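PDB 2X9Q: Cyclo(L-tyrosyl-L-tyrosyl) synthase from Mycobacterium tuberculosis, which catalyses the ATP-independent formation of cyclo(L-Tyr-L-Tyr) from two molecules of L-tyrosyl-tRNA, a step in mycocyclosin biosynthesis. Local coordinates for residues Ser95-Arg98 against Leu99-Leu102; Ser132-Glu135 against Ala136-Lys139; Cys166-Pro169 against Met170-Gln174; Gln222-Val225 against Cys226-Tyr229; Pro258-Glu261 against Met262-Arg266. All coordinates share one frame; numbering follows the deposited sequence.

Interaction 1: Ser95-Arg98 against Leu99-Leu102; sequences SRQR and LRDL
The N-capped first turns of helix 96-109 bring Ser95-Arg98 against Leu99-Leu102. This helix is the crossover of a beta-alpha-beta unit between strands 82-87 and 112-117. Ser95 is the N-cap. Its carbonyl O takes the first helical bond, with Leu99 N 3.0 Å from Ser95 O. Its side chain works on the same turn: Arg98 N donates to Ser95 OG over 3.0 Å, and the bond is nearly straight at 166°. Three more backbone bonds continue the helix, from Arg100 N to Arg96 O, Asp101 N to Gln97 O and Leu102 N to Arg98 O. The carboxylate of Asp101 bends back over the preceding turn. Its CG sits anti to its own carbonyl carbon (chi1 -75°), which brings Asp101 CG to 3.2 Å from Gln97 O. The Gln97 chain, bent at chi2, brings its end near Asp101. One turn apart, Arg98 CG lies 4.0 Å from Leu102 CD1. The Arg98 chain bends at both chi2 and chi3, and its guanidinium makes a cation-pi contact with Tyr93. Leu99 is buried, and Leu99 CG lies 3.4 Å from Ser95 O. In strand 82-87, Leu99 touches Val87 and Leu102 touches Ile85; both leucines also touch Phe94. Leu102 and Asp101 meet Phe64 of strand 64-68. Helix 133-158 lies alongside: Arg96 touches Lys150 and Thr153, and Arg100 forms a salt bridge with Glu157.

Interaction 2: Ser132-Glu135 against Ala136-Lys139; sequences SAIE and ARRK
Glu135 and Arg138 form a two-pronged salt bridge one helical turn apart. Arg138 NE donates to Glu135 OE1 over 2.8 Å, and Arg138 NH2 donates to Glu135 OE2 over 2.9 Å. The guanidinium is used side-on, with one nitrogen for each oxygen. Both oxygens are met on their syn sides, though somewhat out of the carboxylate plane, and the two flat groups are 39° apart. Glu135 reaches this place with CG anti to its backbone N (chi1 166°) and a bend at chi2. The two side chains then run side by side in the same direction.

Glu135 OE2 has further neighbours. A water donates to Glu135 OE2 at 3.0 Å and accepts from Lys139 NZ at 2.9 Å. Lys139 NZ itself stays 4.2 Å from Glu135 OE2. At the start of helix 133-158, Ser132 is the N-cap: Glu135 N donates to Ser132 OG over 3.0 Å. Ile134 CD1 lies at the edge of the Arg137 guanidinium, 3.8 Å from Arg137 NH1. Ala136 is buried and packs on Tyr126 and Glu127 of helix 122-128. Lys139 also touches Tyr126, and could take part in aminoacyl-tRNA binding. One carboxylate therefore faces two cationic side chains, one directly and one through water. This probably keeps Glu135 ionised and offsets part of the local positive charge.

Interaction 3: Cys166-Pro169 against Met170-Gln174; sequences CVRP and MSEFQ
Met170, a selenomethionine, follows directly on Pro169 as strand 165-169 ends. Its side chain turns to helix 220-244, where it touches Leu236 and Glu233, a residue that could be critical in catalysis. Ser171 packs its OG 3.7 Å from Pro169 CB, and the hydroxyl is hydrogen-bonded to Asp119. Glu172 closes the turn. Glu172 N donates to Pro169 O over 3.0 Å, with the donor above the carbonyl plane and a bent angle of 144°. The Glu172 side chain extends back over the strand end. Glu172 OE1 lies 3.5 Å from Pro169 CD, and Glu172 OE2 lies 3.4 Å from Arg168 CD. The charges stay apart, with Arg168 NH1 4.0 Å from Glu172 OE2; Arg168 instead forms a salt bridge with Asp114. Phe173 CZ lies 3.3 Å from Arg168 CD. The two side chains cross at about a right angle, yet the ring and guanidinium planes are only 17° apart. Phe173 also packs on Ile243 and Leu244 of helix 220-244. The i to i+3 bond thus closes a turn directly after the edge strand of a Rossmann-like sheet, consistent with the HUP relationship to class I tRNA synthetases.

Interaction 4: Gln222-Val225 against Cys226-Tyr229; sequences QEQV and CMDY
Residues 222-229 run as regular alpha helix, with four i to i+4 backbone bonds from Cys226 N, Met227 N, Asp228 N and Tyr229 N to the carbonyls of Gln222, Glu223, Gln224 and Val225. They lie near the start of the long helix 220-244, which carries the probable substrate-binding residues Tyr229 to Glu233. The polar ends at the first two positions turn to other parts of the fold: Gln222 NE2 bonds to Ala128 O, and Glu223 forms a salt bridge with Arg205 of helix 194-210. On that same helix, Cys226 is buried against Phe207 and Leu208, and Met227, a selenomethionine bent at chi2 and chi3, touches Gln201. Cys226 CB lies 3.3 Å from Gln222 O, and Met227 CG passes 4.0 Å from Gln224 NE2. Val225 faces Glu124 and Ser125 of helix 122-128, while Tyr229, with CG anti to its backbone N (chi1 -178°), reaches out with its ring to Ser88, the probable nucleophile. Tyr229 CB stays on the helix, 3.4 Å from Val225 O. On the more exposed side, Gln224 and Asp228 are linked across one turn. The Gln224 chain bends at chi2, which brings NE2 within bonding distance of Asp228 OD1; the amide and carboxylate planes are 41° apart. Gln224 NE2 donates to Asp228 OD1 over 3.1 Å at 142°, and OD1 is met from above the carboxylate plane.

Interaction 5: Pro258-Glu261 against Met262-Arg266; sequences PLAE and MLYAR
Leu259 O is gripped by two backbone donors. Leu263 N donates to Leu259 O in the carbonyl plane at 3.0 Å and 170°. Met262 N meets Leu259 O from above that plane at 2.9 Å, with a more bent angle of 137°. Ala260 O accepts from Tyr264 N over 3.0 Å. Within Met262-Arg266, Ala265 N donates to Met262 O at a longer 3.3 Å. Glu261 O meets the methyl of Ala265, with Ala265 CB 3.2 Å away. The bonds from Met262 N, Leu263 N and Tyr264 N hold the short helix 260-263, which lies between strands 249-253 and 276-283 in a beta-alpha-beta unit. Tyr264 is the first residue to leave helical geometry. With Tyr264 CG anti to the carbonyl carbon (chi1 -53°), the ring is turned back along the helix and its edge meets Ala260 CB, 3.9 Å from Tyr264 CD2. Leu263 CB lies over one face, offset toward the rim. Leu259 CB packs on Leu263 CG at 4.0 Å. Leu259 also touches Ile230 of the probable substrate site, and Met262, a selenomethionine, faces Val199 and Cys200. Tyr264 OH has a weak bond with Phe237 O, Ala265 O accepts from Arg271 NE, Arg266 O accepts from Arg271 NH2, and Arg266 NH1 bonds to Gln72 OE1.

All five contacts are local and follow one another along the chain; none nests within or crosses another. Interaction 1 starts the helix between strands 82-87 and 112-117. Interaction 2 opens helix 133-158, which later passes alongside the helix of interaction 1. Interaction 3 follows where the edge strand 165-169 ends, and turns the chain toward helix 177-192. Interaction 4 lies near the start of helix 220-244, whose later residues meet the side chains of interaction 3. Interaction 5 forms a short helix between strands 249-253 and 276-283, and packs on helix 220-244. Interactions 4 and 5 come within about 6 Å at their nearest atoms.

Interaction 1: Ser95-Arg98 against Leu99-Leu102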
loop_
_atom_site.group_PDB
_atom_site.type_symbol
_atom_site.label_atom_id
_atom_site.label_comp_id
_atom_site.label_asym_id
_atom_site.label_seq_id
_atom_site.Cartn_x
_atom_site.Cartn_y
_atom_site.Cartn_z
ATOM N N SER A 95 13.544 -6.620 -5.447
ATOM C CA SER A 95 14.960 -6.916 -5.435
ATOM C C SER A 95 15.665 -5.621 -5.051
ATOM O O SER A 95 15.036 -4.528 -5.063
ATOM C CB SER A 95 15.379 -7.365 -6.864
ATOM O OG SER A 95 15.397 -6.179 -7.701
ATOM N N ARG A 96 16.962 -5.721 -4.722
ATOM C CA ARG A 96 17.761 -4.531 -4.487
ATOM C C ARG A 96 17.735 -3.557 -5.673
ATOM O O ARG A 96 17.652 -2.339 -5.485
ATOM C CB ARG A 96 19.251 -4.918 -4.146
ATOM C CG ARG A 96 19.430 -5.366 -2.659
ATOM C CD ARG A 96 19.435 -4.178 -1.702
ATOM N NE ARG A 96 20.456 -3.258 -2.202
ATOM C CZ ARG A 96 21.765 -3.408 -1.973
ATOM N NH1 ARG A 96 22.638 -2.582 -2.562
ATOM N NH2 ARG A 96 22.210 -4.389 -1.156
ATOM N N GLN A 97 17.898 -4.061 -6.869
ATOM C CA GLN A 97 17.906 -3.138 -8.037
ATOM C C GLN A 97 16.503 -2.456 -8.202
ATOM O O GLN A 97 16.444 -1.260 -8.501
ATOM C CB GLN A 97 18.246 -3.921 -9.340
ATOM C CG GLN A 97 18.389 -3.006 -10.641
ATOM C CD GLN A 97 19.407 -1.869 -10.396
ATOM O OE1 GLN A 97 19.066 -0.657 -10.376
ATOM N NE2 GLN A 97 20.659 -2.260 -10.109
ATOM N N ARG A 98 15.407 -3.229 -8.052
ATOM C CA ARG A 98 14.066 -2.653 -8.242
ATOM C C ARG A 98 13.838 -1.572 -7.191
ATOM O O ARG A 98 13.263 -0.551 -7.508
ATOM C CB ARG A 98 12.954 -3.689 -8.113
ATOM C CG ARG A 98 11.487 -3.111 -8.411
ATOM C CD ARG A 98 11.340 -3.178 -9.873
ATOM N NE ARG A 98 11.164 -4.608 -10.101
ATOM C CZ ARG A 98 11.438 -5.233 -11.233
ATOM N NH1 ARG A 98 11.891 -4.549 -12.299
ATOM N NH2 ARG A 98 11.224 -6.549 -11.281
ATOM N N LEU A 99 14.278 -1.797 -5.940
ATOM C CA LEU A 99 14.095 -0.788 -4.878
ATOM C C LEU A 99 14.902 0.464 -5.197
ATOM O O LEU A 99 14.457 1.598 -4.956
ATOM C CB LEU A 99 14.487 -1.343 -3.512
ATOM C CG LEU A 99 13.480 -2.401 -2.957
ATOM C CD1 LEU A 99 14.175 -3.135 -1.774
ATOM C CD2 LEU A 99 12.171 -1.654 -2.487
ATOM N N ARG A 100 16.140 0.270 -5.663
ATOM C CA ARG A 100 16.914 1.450 -6.083
ATOM C C ARG A 100 16.223 2.203 -7.225
ATOM O O ARG A 100 16.214 3.391 -7.235
ATOM C CB ARG A 100 18.304 1.035 -6.553
ATOM C CG ARG A 100 19.275 2.199 -6.684
ATOM C CD ARG A 100 20.691 1.632 -7.032
ATOM N NE ARG A 100 21.427 2.717 -7.663
ATOM C CZ ARG A 100 22.074 3.646 -6.975
ATOM N NH1 ARG A 100 22.121 3.602 -5.627
ATOM N NH2 ARG A 100 22.680 4.612 -7.632
ATOM N N ASP A 101 15.728 1.494 -8.209
ATOM C CA ASP A 101 15.105 2.145 -9.353
ATOM C C ASP A 101 13.862 2.935 -8.866
ATOM O O ASP A 101 13.654 4.134 -9.221
ATOM C CB ASP A 101 14.751 1.067 -10.376
ATOM C CG ASP A 101 15.987 0.537 -11.124
ATOM O OD1 ASP A 101 17.063 1.155 -10.955
ATOM O OD2 ASP A 101 15.851 -0.468 -11.855
ATOM N N LEU A 102 13.115 2.324 -7.947
ATOM C CA LEU A 102 11.938 2.981 -7.366
ATOM C C LEU A 102 12.286 4.239 -6.604
ATOM O O LEU A 102 11.555 5.265 -6.632
ATOM C CB LEU A 102 11.146 1.995 -6.431
ATOM C CG LEU A 102 10.238 1.012 -7.186
ATOM C CD1 LEU A 102 9.760 -0.216 -6.265
ATOM C CD2 LEU A 102 8.986 1.728 -7.750
#

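Interaction 2: Ser132-Glu135 against Ala136-Lys139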
loop_
_atom_site.group_PDB
_atom_site.type_symbol
_atom_site.label_atom_id
_atom_site.label_comp_id
_atom_site.label_asym_id
_atom_site.label_seq_id
_atom_site.Cartn_x
_atom_site.Cartn_y
_atom_site.Cartn_z
ATOM N N SER A 132 3.082 -24.160 10.494
ATOM C CA SER A 132 2.791 -24.177 11.962
ATOM C C SER A 132 3.002 -22.737 12.429
ATOM O O SER A 132 3.648 -21.936 11.702
ATOM C CB SER A 132 3.804 -25.106 12.662
ATOM O OG SER A 132 5.091 -24.475 12.735
ATOM N N ALA A 133 2.489 -22.395 13.609
ATOM C CA ALA A 133 2.663 -21.049 14.189
ATOM C C ALA A 133 4.127 -20.703 14.430
ATOM O O ALA A 133 4.586 -19.591 14.168
ATOM C CB ALA A 133 1.864 -20.925 15.558
ATOM N N ILE A 134 4.896 -21.688 14.894
ATOM C CA ILE A 134 6.284 -21.458 15.103
ATOM C C ILE A 134 6.963 -21.164 13.747
ATOM O O ILE A 134 7.783 -20.227 13.620
ATOM C CB ILE A 134 6.914 -22.741 15.784
ATOM C CG1 ILE A 134 6.436 -22.806 17.244
ATOM C CG2 ILE A 134 8.484 -22.721 15.701
ATOM C CD1 ILE A 134 6.951 -21.652 18.004
ATOM N N GLU A 135 6.716 -22.006 12.762
ATOM C CA GLU A 135 7.492 -21.880 11.551
ATOM C C GLU A 135 6.994 -20.554 10.826
ATOM O O GLU A 135 7.785 -19.870 10.195
ATOM C CB GLU A 135 7.341 -23.116 10.650
ATOM C CG GLU A 135 7.887 -22.874 9.185
ATOM C CD GLU A 135 9.421 -22.826 9.117
ATOM O OE1 GLU A 135 10.127 -22.855 10.184
ATOM O OE2 GLU A 135 9.904 -22.838 7.962
ATOM N N ALA A 136 5.690 -20.282 10.869
ATOM C CA ALA A 136 5.193 -18.999 10.315
ATOM C C ALA A 136 5.902 -17.780 10.896
ATOM O O ALA A 136 6.271 -16.875 10.161
ATOM C CB ALA A 136 3.659 -18.815 10.539
ATOM N N ARG A 137 6.109 -17.777 12.211
ATOM C CA ARG A 137 6.820 -16.658 12.807
ATOM C C ARG A 137 8.278 -16.658 12.379
ATOM O O ARG A 137 8.827 -15.590 12.099
ATOM C CB ARG A 137 6.706 -16.704 14.325
ATOM C CG ARG A 137 7.624 -15.743 15.070
ATOM C CD ARG A 137 7.106 -15.557 16.521
ATOM N NE ARG A 137 8.127 -15.645 17.604
ATOM C CZ ARG A 137 8.534 -16.767 18.251
ATOM N NH1 ARG A 137 8.076 -18.026 17.976
ATOM N NH2 ARG A 137 9.466 -16.618 19.184
ATOM N N ARG A 138 8.937 -17.837 12.334
ATOM C CA ARG A 138 10.339 -17.856 11.908
ATOM C C ARG A 138 10.471 -17.170 10.518
ATOM O O ARG A 138 11.388 -16.369 10.315
ATOM C CB ARG A 138 10.885 -19.292 11.812
ATOM C CG ARG A 138 12.392 -19.338 11.548
ATOM C CD ARG A 138 12.896 -20.806 11.336
ATOM N NE ARG A 138 12.457 -21.374 10.027
ATOM C CZ ARG A 138 13.032 -21.064 8.869
ATOM N NH1 ARG A 138 14.107 -20.216 8.804
ATOM N NH2 ARG A 138 12.579 -21.612 7.778
ATOM N N LYS A 139 9.593 -17.558 9.591
ATOM C CA LYS A 139 9.678 -17.097 8.184
ATOM C C LYS A 139 9.316 -15.634 8.091
ATOM O O LYS A 139 9.921 -14.940 7.296
ATOM C CB LYS A 139 8.717 -17.851 7.263
ATOM C CG LYS A 139 9.255 -19.184 6.742
ATOM C CD LYS A 139 8.163 -20.244 6.470
ATOM C CE LYS A 139 7.539 -20.220 5.071
ATOM N NZ LYS A 139 7.484 -21.715 4.727
HETATM O O HOH W 1 8.296 -24.215 5.843
#

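Interaction 3: Cys166-Pro169 against Met170-Gln174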
loop_
_atom_site.group_PDB
_atom_site.type_symbol
_atom_site.label_atom_id
_atom_site.label_comp_id
_atom_site.label_asym_id
_atom_site.label_seq_id
_atom_site.Cartn_x
_atom_site.Cartn_y
_atom_site.Cartn_z
ATOM N N CYS A 166 12.654 8.205 3.158
ATOM C CA CYS A 166 12.618 7.568 4.481
ATOM C C CYS A 166 12.040 6.147 4.315
ATOM O O CYS A 166 11.353 5.869 3.316
ATOM C CB CYS A 166 11.694 8.364 5.392
ATOM S SG CYS A 166 12.392 10.023 5.904
ATOM N N VAL A 167 12.335 5.236 5.247
ATOM C CA VAL A 167 11.737 3.897 5.249
ATOM C C VAL A 167 11.152 3.731 6.619
ATOM O O VAL A 167 11.720 4.201 7.600
ATOM C CB VAL A 167 12.724 2.739 4.984
ATOM C CG1 VAL A 167 14.095 2.898 5.726
ATOM C CG2 VAL A 167 12.032 1.316 5.319
ATOM N N ARG A 168 9.993 3.092 6.723
ATOM C CA ARG A 168 9.593 2.692 8.068
ATOM C C ARG A 168 8.622 1.529 7.999
ATOM O O ARG A 168 8.027 1.323 6.972
ATOM C CB ARG A 168 8.964 3.825 8.830
ATOM C CG ARG A 168 7.568 4.127 8.415
ATOM C CD ARG A 168 7.138 5.520 9.018
ATOM N NE ARG A 168 7.600 6.600 8.143
ATOM C CZ ARG A 168 7.635 7.904 8.475
ATOM N NH1 ARG A 168 7.241 8.327 9.661
ATOM N NH2 ARG A 168 8.076 8.790 7.611
ATOM N N PRO A 169 8.487 0.794 9.111
ATOM C CA PRO A 169 7.540 -0.314 9.078
ATOM C C PRO A 169 6.099 0.165 9.229
ATOM O O PRO A 169 5.826 1.156 9.932
ATOM C CB PRO A 169 7.943 -1.156 10.308
ATOM C CG PRO A 169 8.527 -0.138 11.306
ATOM C CD PRO A 169 9.082 1.020 10.460
HETATM N N MSE A 170 5.154 -0.591 8.656
HETATM C CA MSE A 170 3.768 -0.276 8.804
HETATM C C MSE A 170 3.342 -0.195 10.299
HETATM O O MSE A 170 2.482 0.678 10.691
HETATM C CB MSE A 170 2.893 -1.357 8.011
HETATM C CG MSE A 170 1.307 -1.013 8.064
HETATM SE SE MSE A 170 1.036 0.696 7.052
HETATM C CE MSE A 170 1.349 -0.027 5.276
ATOM N N SER A 171 3.901 -1.051 11.159
ATOM C CA SER A 171 3.562 -1.064 12.618
ATOM C C SER A 171 3.921 0.238 13.300
ATOM O O SER A 171 3.369 0.548 14.299
ATOM C CB SER A 171 4.349 -2.182 13.423
ATOM O OG SER A 171 5.743 -2.016 13.170
ATOM N N GLU A 172 4.872 0.975 12.790
ATOM C CA GLU A 172 5.208 2.250 13.423
ATOM C C GLU A 172 4.011 3.248 13.417
ATOM O O GLU A 172 3.906 4.105 14.309
ATOM C CB GLU A 172 6.344 2.877 12.618
ATOM C CG GLU A 172 6.938 4.096 13.248
ATOM C CD GLU A 172 8.371 4.355 12.732
ATOM O OE1 GLU A 172 9.316 3.488 12.889
ATOM O OE2 GLU A 172 8.521 5.444 12.171
ATOM N N PHE A 173 3.127 3.128 12.422
ATOM C CA PHE A 173 1.914 3.984 12.360
ATOM C C PHE A 173 0.881 3.662 13.427
ATOM O O PHE A 173 -0.012 4.465 13.690
ATOM C CB PHE A 173 1.307 3.977 10.947
ATOM C CG PHE A 173 2.239 4.565 9.905
ATOM C CD1 PHE A 173 2.606 5.885 9.979
ATOM C CD2 PHE A 173 2.762 3.796 8.900
ATOM C CE1 PHE A 173 3.475 6.445 9.006
ATOM C CE2 PHE A 173 3.649 4.329 7.930
ATOM C CZ PHE A 173 3.977 5.631 7.954
ATOM N N GLN A 174 1.030 2.542 14.139
ATOM C CA GLN A 174 0.066 2.243 15.205
ATOM C C GLN A 174 0.126 3.251 16.343
ATOM O O GLN A 174 -0.823 3.436 17.098
ATOM C CB GLN A 174 0.216 0.773 15.667
ATOM C CG GLN A 174 -0.130 -0.176 14.435
ATOM C CD GLN A 174 0.189 -1.689 14.622
ATOM O OE1 GLN A 174 0.952 -2.083 15.513
ATOM N NE2 GLN A 174 -0.407 -2.525 13.775
#

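Interaction 4: Gln222-Val225 against Cys226-Tyr229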
loop_
_atom_site.group_PDB
_atom_site.type_symbol
_atom_site.label_atom_id
_atom_site.label_comp_id
_atom_site.label_asym_id
_atom_site.label_seq_id
_atom_site.Cartn_x
_atom_site.Cartn_y
_atom_site.Cartn_z
ATOM N N GLN A 222 -7.921 -17.817 5.612
ATOM C CA GLN A 222 -7.117 -17.019 4.701
ATOM C C GLN A 222 -7.821 -15.660 4.372
ATOM O O GLN A 222 -7.154 -14.624 4.263
ATOM C CB GLN A 222 -6.768 -17.742 3.410
ATOM C CG GLN A 222 -5.762 -18.952 3.588
ATOM C CD GLN A 222 -5.785 -19.924 2.370
ATOM O OE1 GLN A 222 -6.431 -19.655 1.365
ATOM N NE2 GLN A 222 -5.077 -21.040 2.473
ATOM N N GLU A 223 -9.165 -15.709 4.224
ATOM C CA GLU A 223 -9.964 -14.479 3.925
ATOM C C GLU A 223 -9.930 -13.521 5.059
ATOM O O GLU A 223 -9.738 -12.351 4.831
ATOM C CB GLU A 223 -11.410 -14.819 3.599
ATOM C CG GLU A 223 -11.495 -15.511 2.292
ATOM C CD GLU A 223 -12.943 -15.988 1.948
ATOM O OE1 GLU A 223 -13.956 -15.505 2.525
ATOM O OE2 GLU A 223 -13.022 -16.812 1.029
ATOM N N GLN A 224 -10.159 -14.014 6.279
ATOM C CA GLN A 224 -10.154 -13.165 7.455
ATOM C C GLN A 224 -8.743 -12.533 7.674
ATOM O O GLN A 224 -8.623 -11.351 7.926
ATOM C CB GLN A 224 -10.546 -13.958 8.719
ATOM C CG GLN A 224 -10.678 -12.977 9.910
ATOM C CD GLN A 224 -11.609 -11.747 9.493
ATOM O OE1 GLN A 224 -12.808 -11.950 9.209
ATOM N NE2 GLN A 224 -11.047 -10.516 9.404
ATOM N N VAL A 225 -7.668 -13.322 7.527
ATOM C CA VAL A 225 -6.324 -12.730 7.726
ATOM C C VAL A 225 -6.026 -11.702 6.620
ATOM O O VAL A 225 -5.458 -10.640 6.892
ATOM C CB VAL A 225 -5.240 -13.857 7.812
ATOM C CG1 VAL A 225 -3.788 -13.287 7.680
ATOM C CG2 VAL A 225 -5.496 -14.636 9.132
ATOM N N CYS A 226 -6.423 -12.002 5.391
ATOM C CA CYS A 226 -6.194 -11.058 4.301
ATOM C C CYS A 226 -6.977 -9.734 4.558
ATOM O O CYS A 226 -6.446 -8.639 4.356
ATOM C CB CYS A 226 -6.666 -11.674 2.970
ATOM S SG CYS A 226 -6.311 -10.651 1.566
HETATM N N MSE A 227 -8.215 -9.859 5.019
HETATM C CA MSE A 227 -9.000 -8.649 5.438
HETATM C C MSE A 227 -8.238 -7.878 6.520
HETATM O O MSE A 227 -8.180 -6.636 6.505
HETATM C CB MSE A 227 -10.400 -9.045 5.910
HETATM C CG MSE A 227 -11.327 -7.849 6.406
HETATM SE SE MSE A 227 -11.817 -6.774 4.825
HETATM C CE MSE A 227 -13.239 -8.129 4.250
ATOM N N ASP A 228 -7.625 -8.587 7.478
ATOM C CA ASP A 228 -6.893 -7.884 8.535
ATOM C C ASP A 228 -5.683 -7.132 7.970
ATOM O O ASP A 228 -5.380 -6.005 8.397
ATOM C CB ASP A 228 -6.397 -8.872 9.625
ATOM C CG ASP A 228 -7.529 -9.423 10.506
ATOM O OD1 ASP A 228 -8.674 -8.913 10.525
ATOM O OD2 ASP A 228 -7.256 -10.426 11.170
ATOM N N TYR A 229 -4.971 -7.779 7.080
ATOM C CA TYR A 229 -3.734 -7.289 6.457
ATOM C C TYR A 229 -4.087 -6.018 5.636
ATOM O O TYR A 229 -3.474 -4.983 5.807
ATOM C CB TYR A 229 -3.211 -8.412 5.542
ATOM C CG TYR A 229 -1.898 -8.151 4.824
ATOM C CD1 TYR A 229 -1.815 -7.214 3.761
ATOM C CD2 TYR A 229 -0.714 -8.895 5.185
ATOM C CE1 TYR A 229 -0.522 -6.973 3.077
ATOM C CE2 TYR A 229 0.571 -8.665 4.523
ATOM C CZ TYR A 229 0.650 -7.699 3.474
ATOM O OH TYR A 229 1.875 -7.475 2.836
#

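Interaction 5: Pro258-Glu261 against Met262-Arg266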
loop_
_atom_site.group_PDB
_atom_site.type_symbol
_atom_site.label_atom_id
_atom_site.label_comp_id
_atom_site.label_asym_id
_atom_site.label_seq_id
_atom_site.Cartn_x
_atom_site.Cartn_y
_atom_site.Cartn_z
ATOM N N PRO A 258 -6.633 -3.904 -3.760
ATOM C CA PRO A 258 -7.910 -4.629 -3.848
ATOM C C PRO A 258 -9.149 -3.759 -3.505
ATOM O O PRO A 258 -10.207 -3.951 -4.138
ATOM C CB PRO A 258 -7.785 -5.732 -2.779
ATOM C CG PRO A 258 -6.258 -5.970 -2.678
ATOM C CD PRO A 258 -5.704 -4.513 -2.778
ATOM N N LEU A 259 -9.012 -2.796 -2.605
ATOM C CA LEU A 259 -10.144 -1.937 -2.269
ATOM C C LEU A 259 -10.232 -0.651 -3.129
ATOM O O LEU A 259 -11.141 0.183 -2.910
ATOM C CB LEU A 259 -10.087 -1.553 -0.803
ATOM C CG LEU A 259 -10.255 -2.775 0.138
ATOM C CD1 LEU A 259 -10.464 -2.166 1.431
ATOM C CD2 LEU A 259 -11.542 -3.691 -0.165
ATOM N N ALA A 260 -9.296 -0.469 -4.064
ATOM C CA ALA A 260 -9.318 0.755 -4.908
ATOM C C ALA A 260 -10.647 1.111 -5.517
ATOM O O ALA A 260 -11.034 2.269 -5.523
ATOM C CB ALA A 260 -8.238 0.712 -6.009
ATOM N N GLU A 261 -11.376 0.119 -6.007
ATOM C CA GLU A 261 -12.631 0.322 -6.648
ATOM C C GLU A 261 -13.632 0.979 -5.737
ATOM O O GLU A 261 -14.564 1.661 -6.200
ATOM C CB GLU A 261 -13.129 -1.093 -7.131
ATOM C CG GLU A 261 -14.500 -1.087 -7.682
ATOM C CD GLU A 261 -14.967 -2.550 -7.978
ATOM O OE1 GLU A 261 -14.431 -3.134 -8.907
ATOM O OE2 GLU A 261 -15.824 -3.074 -7.238
HETATM N N MSE A 262 -13.510 0.762 -4.429
HETATM C CA MSE A 262 -14.375 1.454 -3.469
HETATM C C MSE A 262 -13.776 2.819 -3.017
HETATM O O MSE A 262 -14.464 3.871 -3.037
HETATM C CB MSE A 262 -14.551 0.598 -2.196
HETATM C CG MSE A 262 -15.405 1.274 -1.174
HETATM SE SE MSE A 262 -15.643 0.153 0.396
HETATM C CE MSE A 262 -16.788 -1.239 -0.465
ATOM N N LEU A 263 -12.501 2.798 -2.563
ATOM C CA LEU A 263 -11.911 3.975 -1.883
ATOM C C LEU A 263 -11.774 5.182 -2.818
ATOM O O LEU A 263 -11.864 6.344 -2.357
ATOM C CB LEU A 263 -10.514 3.638 -1.383
ATOM C CG LEU A 263 -10.363 2.437 -0.433
ATOM C CD1 LEU A 263 -9.006 2.560 0.298
ATOM C CD2 LEU A 263 -11.533 2.385 0.511
ATOM N N TYR A 264 -11.547 4.911 -4.105
ATOM C CA TYR A 264 -11.381 6.007 -5.113
ATOM C C TYR A 264 -12.617 6.196 -6.043
ATOM O O TYR A 264 -12.484 6.727 -7.156
ATOM C CB TYR A 264 -10.052 5.815 -5.978
ATOM C CG TYR A 264 -8.861 5.643 -5.043
ATOM C CD1 TYR A 264 -8.307 6.749 -4.360
ATOM C CD2 TYR A 264 -8.301 4.365 -4.778
ATOM C CE1 TYR A 264 -7.285 6.578 -3.409
ATOM C CE2 TYR A 264 -7.279 4.220 -3.859
ATOM C CZ TYR A 264 -6.797 5.319 -3.164
ATOM O OH TYR A 264 -5.741 5.170 -2.312
ATOM N N ALA A 265 -13.792 5.780 -5.582
ATOM C CA ALA A 265 -14.953 5.740 -6.451
ATOM C C ALA A 265 -15.706 7.061 -6.324
ATOM O O ALA A 265 -15.727 7.662 -5.214
ATOM C CB ALA A 265 -15.912 4.592 -5.962
ATOM N N ARG A 266 -16.525 7.356 -7.343
ATOM C CA ARG A 266 -17.631 8.335 -7.202
ATOM C C ARG A 266 -18.633 7.829 -6.188
ATOM O O ARG A 266 -18.475 6.728 -5.643
ATOM C CB ARG A 266 -18.310 8.482 -8.591
ATOM C CG ARG A 266 -17.356 9.150 -9.647
ATOM C CD ARG A 266 -16.683 10.400 -9.011
ATOM N NE ARG A 266 -15.929 11.249 -9.977
ATOM C CZ ARG A 266 -15.043 12.190 -9.643
ATOM N NH1 ARG A 266 -14.847 12.522 -8.339
ATOM N NH2 ARG A 266 -14.368 12.843 -10.606
#